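Local coordinates for protein beta-galactosidase (PDB 3OG2) that probably hydrolyses terminal non-reducing beta-D-galactose residues from beta-D-galactosides, as a glycoprotein of glycoside hydrolase family 35, at residues D29-S32 with E38-V41; H148-Y153 with I200-N205; G326-G331 with I348-R353; S673-S678 with F847-F852; G717-R722 with Y807-S812. All blocks are in the same frame, centred on the assembly; numbering follows the deposited sequence.

Contact 1 (D29-S32 with E38-V41)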
# COMPACT_ATOMS: atom_id res chain seq x y z
N ASP A 29 12.57 6.80 24.87
CA ASP A 29 12.05 7.32 26.12
C ASP A 29 10.69 7.94 25.90
O ASP A 29 9.99 7.57 24.90
CB ASP A 29 13.10 8.27 26.71
CG ASP A 29 13.30 9.57 25.96
OD1 ASP A 29 12.58 9.85 24.95
OD2 ASP A 29 14.18 10.36 26.36
N GLU A 30 10.23 8.81 26.76
CA GLU A 30 8.88 9.35 26.63
C GLU A 30 8.73 10.12 25.33
O GLU A 30 7.57 10.25 24.90
CB GLU A 30 8.55 10.30 27.79
CG GLU A 30 8.62 9.74 29.16
CD GLU A 30 9.98 9.83 29.82
OE1 GLU A 30 11.07 9.87 29.22
OE2 GLU A 30 9.91 9.83 31.07
N HIS A 31 9.84 10.64 24.78
CA HIS A 31 9.70 11.57 23.64
C HIS A 31 9.90 10.96 22.28
O HIS A 31 9.24 11.34 21.32
CB HIS A 31 10.70 12.73 23.79
CG HIS A 31 10.62 13.37 25.14
ND1 HIS A 31 9.49 13.97 25.58
CD2 HIS A 31 11.56 13.45 26.11
CE1 HIS A 31 9.73 14.45 26.82
NE2 HIS A 31 10.99 14.14 27.14
N SER A 32 10.83 9.99 22.18
CA SER A 32 11.18 9.46 20.84
C SER A 32 11.95 8.17 20.97
O SER A 32 12.49 7.81 22.03
CB SER A 32 12.02 10.48 20.05
OG SER A 32 13.34 10.59 20.57
N GLU A 38 20.86 8.70 18.58
CA GLU A 38 20.35 9.93 18.02
C GLU A 38 18.84 9.93 18.15
O GLU A 38 18.20 8.98 17.66
CB GLU A 38 20.73 10.01 16.51
CG GLU A 38 20.20 11.29 15.86
CD GLU A 38 20.36 11.35 14.36
OE1 GLU A 38 20.71 10.35 13.69
OE2 GLU A 38 20.17 12.47 13.81
N ARG A 39 18.26 10.97 18.73
CA ARG A 39 16.80 11.08 18.70
C ARG A 39 16.32 11.24 17.27
O ARG A 39 16.96 11.98 16.49
CB ARG A 39 16.33 12.33 19.46
CG ARG A 39 16.42 12.20 20.98
CD ARG A 39 15.63 13.37 21.56
NE ARG A 39 15.66 13.33 23.03
CZ ARG A 39 14.90 12.57 23.79
NH1 ARG A 39 14.01 11.71 23.22
NH2 ARG A 39 15.03 12.67 25.11
N VAL A 40 15.20 10.64 16.93
CA VAL A 40 14.68 10.73 15.56
C VAL A 40 13.16 10.77 15.62
O VAL A 40 12.55 10.19 16.52
CB VAL A 40 15.23 9.59 14.72
CG1 VAL A 40 14.88 8.20 15.31
CG2 VAL A 40 14.75 9.65 13.26
N VAL A 41 12.55 11.46 14.67
CA VAL A 41 11.14 11.32 14.39
C VAL A 41 11.05 10.21 13.36
O VAL A 41 11.58 10.38 12.24
CB VAL A 41 10.50 12.61 13.86
CG1 VAL A 41 9.04 12.35 13.43
CG2 VAL A 41 10.57 13.73 14.86
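R39 reaches from the first strand of the TIM barrel to D29 and S32 in the tight loop ahead of it, where D29 heads an Asx turn. The guanidinium takes the carboxylate end-on, with one nitrogen for each oxygen. R39 NH1 gives the straighter bond, 2.9 Å to D29 OD1 at an N-H...O angle of 170°. R39 NH2 lies 2.8 Å from D29 OD2 and meets its syn lone pair. The carboxylate and guanidinium planes are turned 37° apart, so the two-nitrogen grip is not coplanar. R39 NH1 also bonds to S32 OG, at 3.0 Å and almost in the guanidinium plane. With its chain extended from CG to NE, R39 passes over this hydroxyl, and its CG, CB and CD all lie close to S32 OG. H31 adds its CB beside NH1 and brings its ring edge toward NH2.

Behind this first shell, the loop itself fixes the carboxylate. CG of D29 sits between its own backbone N and carbonyl carbon (chi1 69°), which turns OD1 back over the chain to take the amides of H31 and S32. Aspartate suits the place because its short side chain can close the turn and still face an arginine. F34 of the adjoining strand 33-35 touches both D29 and R39, while helix 374-377 packs on H31, S32 and R39. Three N-H groups thus converge on D29 OD1: R39 NH1, H31 N at 2.9 Å from above the carboxylate plane, and S32 N at 3.3 Å, nearly in line with the C-O bond.

Contact 2 (H148-Y153 with I200-N205)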
# COMPACT_ATOMS: atom_id res chain seq x y z
N HIS A 148 0.20 -23.95 17.92
CA HIS A 148 1.26 -24.76 17.36
C HIS A 148 1.19 -24.75 15.84
O HIS A 148 2.23 -24.91 15.18
CB HIS A 148 1.20 -26.15 18.01
CG HIS A 148 1.47 -26.07 19.49
ND1 HIS A 148 2.38 -25.24 20.11
CD2 HIS A 148 0.88 -26.82 20.45
CE1 HIS A 148 2.34 -25.47 21.42
NE2 HIS A 148 1.45 -26.40 21.62
N ALA A 149 0.03 -24.47 15.23
CA ALA A 149 -0.04 -24.28 13.77
C ALA A 149 0.78 -23.07 13.32
O ALA A 149 1.20 -23.06 12.16
CB ALA A 149 -1.48 -24.10 13.32
N THR A 150 1.03 -22.09 14.20
CA THR A 150 1.79 -20.88 13.82
C THR A 150 3.30 -21.02 14.03
O THR A 150 4.08 -20.17 13.58
CB THR A 150 1.34 -19.64 14.61
OG1 THR A 150 1.75 -19.75 15.98
CG2 THR A 150 -0.15 -19.38 14.53
N ASP A 151 3.71 -22.07 14.76
CA ASP A 151 5.09 -22.10 15.23
C ASP A 151 6.10 -22.17 14.10
O ASP A 151 7.14 -21.49 14.15
CB ASP A 151 5.35 -23.34 16.12
CG ASP A 151 4.77 -23.19 17.52
OD1 ASP A 151 4.60 -22.06 18.02
OD2 ASP A 151 4.55 -24.25 18.15
N ASN A 152 5.89 -23.01 13.11
CA ASN A 152 6.87 -23.16 12.04
C ASN A 152 7.01 -21.85 11.28
O ASN A 152 8.14 -21.43 10.97
CB ASN A 152 6.40 -24.30 11.11
CG ASN A 152 7.47 -24.63 10.07
OD1 ASN A 152 8.65 -24.78 10.37
ND2 ASN A 152 7.05 -24.78 8.81
N TYR A 153 5.92 -21.19 10.96
CA TYR A 153 5.99 -19.93 10.23
C TYR A 153 6.73 -18.91 11.05
O TYR A 153 7.64 -18.23 10.54
CB TYR A 153 4.54 -19.44 9.93
CG TYR A 153 4.54 -18.01 9.47
CD1 TYR A 153 5.05 -17.65 8.19
CD2 TYR A 153 4.04 -16.99 10.28
CE1 TYR A 153 5.04 -16.28 7.81
CE2 TYR A 153 4.04 -15.68 9.91
CZ TYR A 153 4.54 -15.32 8.67
OH TYR A 153 4.53 -14.01 8.28
N ILE A 200 4.74 -13.06 21.72
CA ILE A 200 6.03 -12.40 21.95
C ILE A 200 7.18 -13.39 22.09
O ILE A 200 8.25 -13.18 21.50
CB ILE A 200 5.94 -11.50 23.22
CG1 ILE A 200 5.02 -10.30 22.93
CG2 ILE A 200 7.31 -11.08 23.72
CD1 ILE A 200 4.65 -9.51 24.19
N ASP A 201 6.96 -14.44 22.87
CA ASP A 201 8.00 -15.43 23.09
C ASP A 201 8.44 -16.07 21.76
O ASP A 201 9.65 -16.34 21.61
CB ASP A 201 7.52 -16.57 24.01
CG ASP A 201 7.27 -16.24 25.45
OD1 ASP A 201 7.73 -15.17 25.96
OD2 ASP A 201 6.62 -17.08 26.17
N GLN A 202 7.50 -16.29 20.84
CA GLN A 202 7.94 -16.89 19.56
C GLN A 202 8.97 -16.01 18.88
O GLN A 202 9.93 -16.45 18.27
CB GLN A 202 6.79 -17.06 18.58
CG GLN A 202 5.73 -18.10 19.02
CD GLN A 202 4.62 -18.11 18.00
OE1 GLN A 202 3.99 -17.04 17.78
NE2 GLN A 202 4.36 -19.23 17.36
N ALA A 203 8.68 -14.68 18.90
CA ALA A 203 9.60 -13.74 18.21
C ALA A 203 10.92 -13.66 18.97
O ALA A 203 12.01 -13.71 18.36
CB ALA A 203 8.93 -12.37 18.11
N ARG A 204 10.90 -13.54 20.32
CA ARG A 204 12.14 -13.45 21.09
C ARG A 204 12.96 -14.72 20.89
O ARG A 204 14.18 -14.67 20.78
CB ARG A 204 11.81 -13.25 22.59
CG ARG A 204 11.23 -11.87 22.84
CD ARG A 204 12.18 -10.75 22.50
NE ARG A 204 11.78 -9.44 23.02
CZ ARG A 204 12.02 -8.25 22.46
NH1 ARG A 204 12.69 -8.20 21.31
NH2 ARG A 204 11.59 -7.17 23.07
N ASN A 205 12.29 -15.88 20.90
CA ASN A 205 12.98 -17.17 20.78
C ASN A 205 13.66 -17.28 19.42
O ASN A 205 14.68 -18.00 19.33
CB ASN A 205 12.01 -18.34 20.93
CG ASN A 205 11.50 -18.56 22.33
OD1 ASN A 205 10.49 -19.29 22.53
ND2 ASN A 205 12.13 -17.96 23.29
O HOH W 1 1.26 -17.28 17.29
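Q202 places both hydrogens of its amide nitrogen on the facing helix, one on D151 and one on T150. Q202 NE2 lies 2.9 Å from D151 OD1 and uses the anti lone pair, the one turned away from the other oxygen. The second bond, 3.0 Å from Q202 NE2 to T150 OG1, is somewhat straighter at 153°. Carboxylate and amide planes stand 69° apart, so the glutamine meets the aspartate nearly crosswise. A water completes the link by donating to T150 OG1 and, at 2.8 Å, to Q202 OE1.

Each acceptor has further partners. T150 OG1 turns back to the carbonyl of L147 one helical turn earlier, because chi1 of 70° sets the hydroxyl between its backbone N and carbonyl carbon. D151 OD1 is also bonded to the hydroxyl of Y198, which comes from the same helix as Q202 and makes a second link between the helices. D151 OD2 takes H148 ND1 at 3.1 Å on the syn side. The carboxylate is therefore fixed at both oxygens.

The segments belong to helices 144-163 and 193-205, which flank barrel strand 172-177 in the chain and lie in the outer layer of the TIM barrel. The closest CA atoms, those of D151 and Q202, are 7.3 Å apart, a separation the extended glutamine fills. Further along helix 144-163, Y153 stacks on W79. Since NE2 donates twice while OE1 accepts from water, the amide has a defined orientation: turning it over would probably set two acceptors, OE1 and D151 OD1, against each other and lose the bond.

Contact 3 (G326-G331 with I348-R353); sequences GGTNWG and IREDRR
E350 swings its CG anti to the backbone N (chi1 179°) and stays extended beyond it, which carries the carboxylate across to T328. There the hydroxyl stands beside its own backbone N (chi1 -56°) and points at the acid, the two side chains crossing at about a right angle. T328 OG1 donates to E350 OE2 over 2.6 Å, a short bond made to the anti lone pair. E350 OE2 also lies 3.4 Å from G327 O; both are acceptors, so no bond forms and the approach is tolerated rather than attractive. OE1, the other oxygen, is bonded to S341 OG, and glutamate is thus long enough to join two hydroxyls on separate parts of the loop. If an alanine stood here instead of E350, the hydroxyls of T328 and S341 would probably lose their shared carboxylate, and a gap would open beside the G327 carbonyl.

Two waters extend the seam. One donates to T328 OG1 at 2.8 Å and to the carbonyl oxygen of E350; the other accepts from G326 N and donates to I348 O at 2.7 Å. The CA atoms of G327 and E350 are 4.6 Å apart, and glycine suits G327 through its positive phi.

E350 is the second residue of a type I turn from R349 to R352. D351, the next residue of the turn, forms an Asx turn with R353 N. Both segments lie in the long loop after barrel strand 318-321, with G326 about 9 Å from the side chain of the galactose-binding E122: the kind of loop that, in TIM barrels, surrounds the active site.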
# COMPACT_ATOMS: atom_id res chain seq x y z
N GLY A 326 0.54 0.82 -2.34
CA GLY A 326 -0.34 -0.30 -2.13
C GLY A 326 -0.03 -1.50 -2.99
O GLY A 326 -0.11 -2.64 -2.54
N GLY A 327 0.30 -1.31 -4.28
CA GLY A 327 0.53 -2.45 -5.16
C GLY A 327 -0.76 -3.18 -5.56
O GLY A 327 -1.85 -2.57 -5.67
N THR A 328 -0.61 -4.49 -5.80
CA THR A 328 -1.68 -5.21 -6.46
C THR A 328 -1.95 -6.54 -5.77
O THR A 328 -0.99 -7.25 -5.39
CB THR A 328 -1.24 -5.51 -7.91
OG1 THR A 328 -0.91 -4.22 -8.53
CG2 THR A 328 -2.34 -6.14 -8.73
N ASN A 329 -3.23 -6.89 -5.64
CA ASN A 329 -3.61 -8.21 -5.13
C ASN A 329 -3.54 -9.23 -6.28
O ASN A 329 -4.62 -9.78 -6.68
CB ASN A 329 -5.02 -8.15 -4.53
CG ASN A 329 -5.13 -7.15 -3.43
OD1 ASN A 329 -4.28 -7.12 -2.52
ND2 ASN A 329 -6.13 -6.26 -3.51
N TRP A 330 -2.36 -9.46 -6.81
CA TRP A 330 -2.22 -10.44 -7.88
C TRP A 330 -2.41 -11.83 -7.34
O TRP A 330 -2.36 -12.09 -6.13
CB TRP A 330 -0.82 -10.22 -8.54
CG TRP A 330 0.27 -10.61 -7.57
CD1 TRP A 330 0.85 -9.84 -6.61
CD2 TRP A 330 0.88 -11.91 -7.50
NE1 TRP A 330 1.78 -10.58 -5.93
CE2 TRP A 330 1.82 -11.86 -6.44
CE3 TRP A 330 0.71 -13.12 -8.19
CZ2 TRP A 330 2.61 -12.96 -6.07
CZ3 TRP A 330 1.49 -14.20 -7.83
CH2 TRP A 330 2.40 -14.11 -6.80
N GLY A 331 -2.65 -12.78 -8.26
CA GLY A 331 -2.60 -14.20 -7.86
C GLY A 331 -3.55 -14.55 -6.73
O GLY A 331 -3.18 -15.36 -5.87
N ILE A 348 1.68 7.04 -3.44
CA ILE A 348 2.34 6.42 -4.59
C ILE A 348 1.33 5.47 -5.24
O ILE A 348 0.80 4.61 -4.54
CB ILE A 348 3.60 5.66 -4.16
CG1 ILE A 348 4.54 6.56 -3.36
CG2 ILE A 348 4.26 5.04 -5.37
CD1 ILE A 348 5.77 5.87 -2.76
N ARG A 349 1.03 5.70 -6.52
CA ARG A 349 0.01 4.90 -7.18
C ARG A 349 0.45 3.44 -7.32
O ARG A 349 1.66 3.11 -7.22
CB ARG A 349 -0.21 5.42 -8.59
CG ARG A 349 -0.87 6.81 -8.65
CD ARG A 349 -1.05 7.13 -10.13
NE ARG A 349 -1.58 8.48 -10.38
CZ ARG A 349 -2.85 8.76 -10.40
NH1 ARG A 349 -3.80 7.83 -10.20
NH2 ARG A 349 -3.22 10.03 -10.66
N GLU A 350 -0.52 2.59 -7.67
CA GLU A 350 -0.24 1.17 -7.91
C GLU A 350 0.81 0.96 -8.97
O GLU A 350 1.58 0.01 -8.87
CB GLU A 350 -1.59 0.55 -8.34
CG GLU A 350 -1.49 -0.92 -8.67
CD GLU A 350 -2.87 -1.53 -8.89
OE1 GLU A 350 -3.85 -0.75 -9.08
OE2 GLU A 350 -3.01 -2.78 -8.88
N ASP A 351 0.82 1.84 -9.99
CA ASP A 351 1.84 1.76 -11.06
C ASP A 351 3.11 2.53 -10.70
O ASP A 351 3.99 2.69 -11.57
CB ASP A 351 1.21 2.19 -12.38
CG ASP A 351 0.87 3.66 -12.44
OD1 ASP A 351 1.19 4.43 -11.51
OD2 ASP A 351 0.23 4.09 -13.44
N ARG A 352 3.24 2.98 -9.47
CA ARG A 352 4.41 3.60 -8.82
C ARG A 352 4.57 5.08 -9.22
O ARG A 352 5.58 5.70 -8.85
CB ARG A 352 5.73 2.80 -8.95
CG ARG A 352 5.50 1.31 -8.68
CD ARG A 352 6.77 0.48 -8.83
NE ARG A 352 7.42 0.79 -10.09
CZ ARG A 352 7.04 0.41 -11.29
NH1 ARG A 352 5.97 -0.38 -11.45
NH2 ARG A 352 7.77 0.83 -12.33
N ARG A 353 3.59 5.65 -9.91
CA ARG A 353 3.70 7.08 -10.26
C ARG A 353 3.45 7.93 -8.99
O ARG A 353 2.65 7.58 -8.13
CB ARG A 353 2.72 7.50 -11.35
CG ARG A 353 3.13 6.99 -12.73
CD ARG A 353 2.11 7.46 -13.76
NE ARG A 353 0.80 6.86 -13.61
CZ ARG A 353 -0.40 7.43 -13.68
NH1 ARG A 353 -0.61 8.74 -13.92
NH2 ARG A 353 -1.49 6.68 -13.53
O HOH W 2 -0.61 2.27 -4.40
O HOH W 3 1.72 -3.19 -8.36

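Contact 4 (S673-S678 with F847-F852); sequences SNYDDS and FERQGF
Y675 and R849 carry the whole contact, meeting where a loop between two beta-sheets passes a short helix that ends in a Schellman motif at G851. They approach from opposite directions, the phenol oxygen of Y675, OH, coming within 3.3 Å of R849 NH2. The angle is too poor for a hydrogen bond. The ring and guanidinium planes are inclined at 68°, and the approach is oblique to both.

Each polar end has its true partner nearby. NH2 of R849 forms salt bridges with the C-terminal carboxylate of Y1003 and with E670, while its NH1 reaches the carbonyl of G844. Arginine suits this spot because a bend at chi3 (-51°) lets one cation gather the chain terminus and a loop acid; tyrosine fits because its length carries the hydroxyl to the arginine and to the indole of W680.

Glycine at 851 tolerates the positive phi that ends the helix, and F852 N bonds back to F847 O, closing the last turn behind R849. On the loop side, the hydroxyl that approaches the arginine is held by a hydrogen bond between Y675 OH and W680 NE1.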
# COMPACT_ATOMS: atom_id res chain seq x y z
N SER A 673 -19.97 -35.06 -22.76
CA SER A 673 -20.33 -36.43 -22.36
C SER A 673 -19.11 -37.34 -22.29
O SER A 673 -19.09 -38.37 -21.63
CB SER A 673 -21.36 -37.05 -23.29
OG SER A 673 -22.65 -36.47 -23.30
N ASN A 674 -18.04 -36.97 -23.01
CA ASN A 674 -16.91 -37.91 -22.97
C ASN A 674 -16.03 -37.65 -21.78
O ASN A 674 -14.99 -38.30 -21.61
CB ASN A 674 -16.16 -37.74 -24.32
CG ASN A 674 -15.60 -36.33 -24.49
OD1 ASN A 674 -15.61 -35.44 -23.64
ND2 ASN A 674 -15.00 -36.09 -25.68
N TYR A 675 -16.32 -36.72 -20.90
CA TYR A 675 -15.34 -36.30 -19.91
C TYR A 675 -15.08 -37.40 -18.89
O TYR A 675 -16.03 -37.96 -18.35
CB TYR A 675 -15.82 -35.04 -19.17
CG TYR A 675 -14.75 -34.47 -18.31
CD1 TYR A 675 -13.66 -33.81 -18.88
CD2 TYR A 675 -14.81 -34.57 -16.93
CE1 TYR A 675 -12.64 -33.26 -18.13
CE2 TYR A 675 -13.80 -34.04 -16.17
CZ TYR A 675 -12.74 -33.38 -16.75
OH TYR A 675 -11.76 -32.86 -15.94
N ASP A 676 -13.82 -37.67 -18.60
CA ASP A 676 -13.42 -38.62 -17.56
C ASP A 676 -12.99 -37.85 -16.32
O ASP A 676 -12.07 -37.01 -16.44
CB ASP A 676 -12.27 -39.47 -18.08
CG ASP A 676 -11.74 -40.46 -17.08
OD1 ASP A 676 -11.09 -40.13 -16.08
OD2 ASP A 676 -11.87 -41.68 -17.28
N ASP A 677 -13.59 -38.12 -15.15
CA ASP A 677 -13.17 -37.44 -13.93
C ASP A 677 -12.57 -38.44 -12.95
O ASP A 677 -12.55 -38.18 -11.73
CB ASP A 677 -14.33 -36.66 -13.33
CG ASP A 677 -15.48 -37.50 -12.81
OD1 ASP A 677 -15.31 -38.74 -12.74
OD2 ASP A 677 -16.54 -36.96 -12.41
N SER A 678 -12.07 -39.59 -13.41
CA SER A 678 -11.50 -40.61 -12.56
C SER A 678 -10.32 -40.06 -11.77
O SER A 678 -10.03 -40.64 -10.69
CB SER A 678 -11.06 -41.85 -13.38
OG SER A 678 -10.02 -41.48 -14.28
N PHE A 847 -8.20 -24.76 -17.53
CA PHE A 847 -6.95 -24.25 -18.16
C PHE A 847 -5.85 -24.04 -17.13
O PHE A 847 -4.65 -24.23 -17.44
CB PHE A 847 -7.18 -22.97 -18.98
CG PHE A 847 -7.40 -21.72 -18.12
CD1 PHE A 847 -6.33 -20.89 -17.88
CD2 PHE A 847 -8.62 -21.39 -17.58
CE1 PHE A 847 -6.41 -19.73 -17.12
CE2 PHE A 847 -8.76 -20.22 -16.82
CZ PHE A 847 -7.66 -19.41 -16.58
N GLU A 848 -6.21 -23.61 -15.90
CA GLU A 848 -5.21 -23.40 -14.83
C GLU A 848 -4.61 -24.73 -14.39
O GLU A 848 -3.40 -24.85 -14.20
CB GLU A 848 -5.89 -22.70 -13.63
CG GLU A 848 -6.48 -21.34 -13.98
CD GLU A 848 -7.16 -20.70 -12.78
OE1 GLU A 848 -8.28 -21.16 -12.35
OE2 GLU A 848 -6.58 -19.71 -12.27
N ARG A 849 -5.51 -25.75 -14.23
CA ARG A 849 -5.02 -27.03 -13.76
C ARG A 849 -4.00 -27.59 -14.75
O ARG A 849 -3.04 -28.25 -14.33
CB ARG A 849 -6.17 -28.05 -13.63
CG ARG A 849 -7.23 -27.56 -12.61
CD ARG A 849 -8.22 -28.67 -12.30
NE ARG A 849 -8.84 -29.37 -13.42
CZ ARG A 849 -10.07 -29.24 -13.89
NH1 ARG A 849 -10.92 -28.33 -13.42
NH2 ARG A 849 -10.48 -30.02 -14.87
N GLN A 850 -4.19 -27.36 -16.04
CA GLN A 850 -3.28 -27.92 -17.04
C GLN A 850 -2.01 -27.07 -17.16
O GLN A 850 -1.05 -27.52 -17.80
CB GLN A 850 -3.94 -27.92 -18.43
CG GLN A 850 -5.28 -28.68 -18.44
CD GLN A 850 -4.92 -30.16 -18.65
OE1 GLN A 850 -4.34 -30.56 -19.67
NE2 GLN A 850 -5.20 -30.96 -17.67
N GLY A 851 -1.98 -25.88 -16.60
CA GLY A 851 -0.81 -25.02 -16.81
C GLY A 851 -0.91 -24.21 -18.11
O GLY A 851 0.12 -23.65 -18.52
N PHE A 852 -2.08 -24.16 -18.75
CA PHE A 852 -2.20 -23.49 -20.05
C PHE A 852 -2.10 -21.98 -19.93
O PHE A 852 -1.93 -21.33 -20.96
CB PHE A 852 -3.50 -23.82 -20.76
CG PHE A 852 -3.61 -25.26 -21.23
CD1 PHE A 852 -2.49 -26.09 -21.29
CD2 PHE A 852 -4.85 -25.77 -21.59
CE1 PHE A 852 -2.64 -27.42 -21.74
CE2 PHE A 852 -4.99 -27.05 -22.09
CZ PHE A 852 -3.88 -27.88 -22.16

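Contact 5 (G717-R722 with Y807-S812)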
# COMPACT_ATOMS: atom_id res chain seq x y z
N GLY A 717 -21.39 -33.81 -9.05
CA GLY A 717 -22.27 -34.62 -8.26
C GLY A 717 -23.04 -35.63 -9.10
O GLY A 717 -23.79 -35.24 -10.02
N ARG A 718 -22.86 -36.92 -8.82
CA ARG A 718 -23.54 -37.98 -9.54
C ARG A 718 -24.83 -38.39 -8.82
O ARG A 718 -24.80 -38.60 -7.58
CB ARG A 718 -22.66 -39.23 -9.60
CG ARG A 718 -21.60 -39.18 -10.67
CD ARG A 718 -20.58 -40.28 -10.44
NE ARG A 718 -19.64 -40.48 -11.53
CZ ARG A 718 -18.62 -39.70 -11.84
NH1 ARG A 718 -18.38 -38.58 -11.12
NH2 ARG A 718 -17.82 -40.02 -12.87
N PHE A 719 -25.91 -38.55 -9.56
CA PHE A 719 -27.11 -39.11 -8.98
C PHE A 719 -27.81 -39.99 -10.02
O PHE A 719 -27.56 -39.83 -11.24
CB PHE A 719 -28.08 -38.02 -8.49
CG PHE A 719 -28.73 -37.16 -9.57
CD1 PHE A 719 -28.11 -35.96 -9.96
CD2 PHE A 719 -29.94 -37.53 -10.16
CE1 PHE A 719 -28.75 -35.18 -10.94
CE2 PHE A 719 -30.55 -36.78 -11.14
CZ PHE A 719 -29.95 -35.57 -11.52
N THR A 720 -28.70 -40.86 -9.54
CA THR A 720 -29.56 -41.64 -10.45
C THR A 720 -30.94 -41.08 -10.43
O THR A 720 -31.51 -40.89 -9.36
CB THR A 720 -29.55 -43.10 -9.93
OG1 THR A 720 -28.19 -43.58 -9.99
CG2 THR A 720 -30.47 -43.91 -10.85
N ALA A 721 -31.48 -40.73 -11.59
CA ALA A 721 -32.80 -40.13 -11.59
C ALA A 721 -33.84 -41.09 -11.06
O ALA A 721 -33.91 -42.25 -11.51
CB ALA A 721 -33.18 -39.64 -13.00
N ARG A 722 -34.68 -40.59 -10.15
CA ARG A 722 -35.81 -41.37 -9.63
C ARG A 722 -37.11 -41.02 -10.31
O ARG A 722 -37.96 -41.90 -10.49
CB ARG A 722 -35.94 -41.15 -8.11
CG ARG A 722 -34.70 -41.83 -7.48
CD ARG A 722 -35.19 -42.86 -6.46
NE ARG A 722 -34.35 -42.70 -5.25
CZ ARG A 722 -34.91 -42.23 -4.14
NH1 ARG A 722 -36.21 -41.94 -4.20
NH2 ARG A 722 -34.21 -42.06 -3.04
N TYR A 807 -27.38 -28.70 0.17
CA TYR A 807 -28.13 -29.03 -1.02
C TYR A 807 -29.25 -29.99 -0.66
O TYR A 807 -29.21 -30.65 0.36
CB TYR A 807 -27.24 -29.67 -2.09
CG TYR A 807 -26.67 -31.01 -1.74
CD1 TYR A 807 -27.35 -32.22 -2.04
CD2 TYR A 807 -25.44 -31.12 -1.10
CE1 TYR A 807 -26.86 -33.46 -1.71
CE2 TYR A 807 -24.91 -32.36 -0.77
CZ TYR A 807 -25.62 -33.49 -1.07
OH TYR A 807 -25.07 -34.70 -0.76
N ALA A 808 -30.18 -30.10 -1.59
CA ALA A 808 -31.24 -31.10 -1.43
C ALA A 808 -31.70 -31.42 -2.85
O ALA A 808 -31.97 -30.50 -3.63
CB ALA A 808 -32.41 -30.60 -0.62
N LEU A 809 -31.78 -32.67 -3.17
CA LEU A 809 -32.29 -33.10 -4.48
C LEU A 809 -33.50 -33.97 -4.19
O LEU A 809 -33.37 -34.97 -3.46
CB LEU A 809 -31.21 -33.89 -5.21
CG LEU A 809 -31.65 -34.35 -6.62
CD1 LEU A 809 -32.02 -33.19 -7.54
CD2 LEU A 809 -30.51 -35.16 -7.25
N THR A 810 -34.66 -33.63 -4.73
CA THR A 810 -35.87 -34.35 -4.38
C THR A 810 -36.58 -34.78 -5.68
O THR A 810 -36.56 -34.07 -6.68
CB THR A 810 -36.83 -33.51 -3.50
OG1 THR A 810 -36.98 -32.22 -4.13
CG2 THR A 810 -36.32 -33.27 -2.09
N SER A 811 -37.19 -35.97 -5.59
CA SER A 811 -38.00 -36.43 -6.69
C SER A 811 -39.34 -35.72 -6.66
O SER A 811 -39.70 -34.99 -5.71
CB SER A 811 -38.25 -37.95 -6.59
OG SER A 811 -39.34 -38.15 -5.68
N SER A 812 -40.09 -35.97 -7.74
CA SER A 812 -41.39 -35.27 -7.83
C SER A 812 -42.38 -35.81 -6.83
O SER A 812 -43.47 -35.26 -6.75
CB SER A 812 -41.94 -35.35 -9.26
OG SER A 812 -42.05 -36.68 -9.71
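The strands carrying F719 and L809 belong to different sheets; the CA atoms of F719 and L809 stand 9.1 Å apart, while at the end of the strands those of R722 and S811 close to 6.2 Å. Across that separation, L809 puts a single methyl on the ring of F719. L809 CD2 lies 3.7 Å from the F719 ring centroid and 18° off the normal, a CH-pi contact over the face. The methyl is displaced toward the rim, and F719 CG is nearest to L809 CD2, at 3.5 Å.

L809 has CG anti to its backbone N (chi1 -178°), which sends the branch across to the other sheet. The F719 ring takes the crowded position between its own backbone N and carbonyl carbon, where it presents a face rather than an edge to the methyl. Further neighbours seal the pair: L778 meets F719, L728 touches L809, and Q726 touches both. Were F719 replaced by a serine, L809 CD2 would probably lose the aromatic face it rests on, and a gap would open between the sheets.

At the strand ends, R722 CB and S811 CB touch at 4.2 Å. The serine hydroxyl is engaged by S813 OG and A815 N. A small residue suits the narrowing there, and R722, though exposed, also packs on A815.

Strand 713-720 lies in a five-stranded antiparallel sheet and 803-811 in a three-stranded one; apolar side chains meeting between two such sheets are the core of a beta-sandwich, consistent with the galactose-binding-like fold of this all-beta domain.

Contacts 1, 2 and 3 belong to the catalytic barrel, whereas contacts 4 and 5 lie in the all-beta part of the chain. Contact 3 is buried near the middle of the molecule, about 7 Å from the chain's centre, and contact 5 is also buried, though some 48 Å out; contacts 1, 2 and 4 are only partly buried. Chemistry follows place: contact 1 joins loop to strand by a charged pair, contact 2 joins two helices by an amide, contact 3 ties two parts of one loop with an acid and waters, contact 4 is a glancing touch, and contact 5 is apolar. Contacts 4 and 5 meet directly, D677 OD2 lying 2.8 Å from R718 NH1 in a salt bridge.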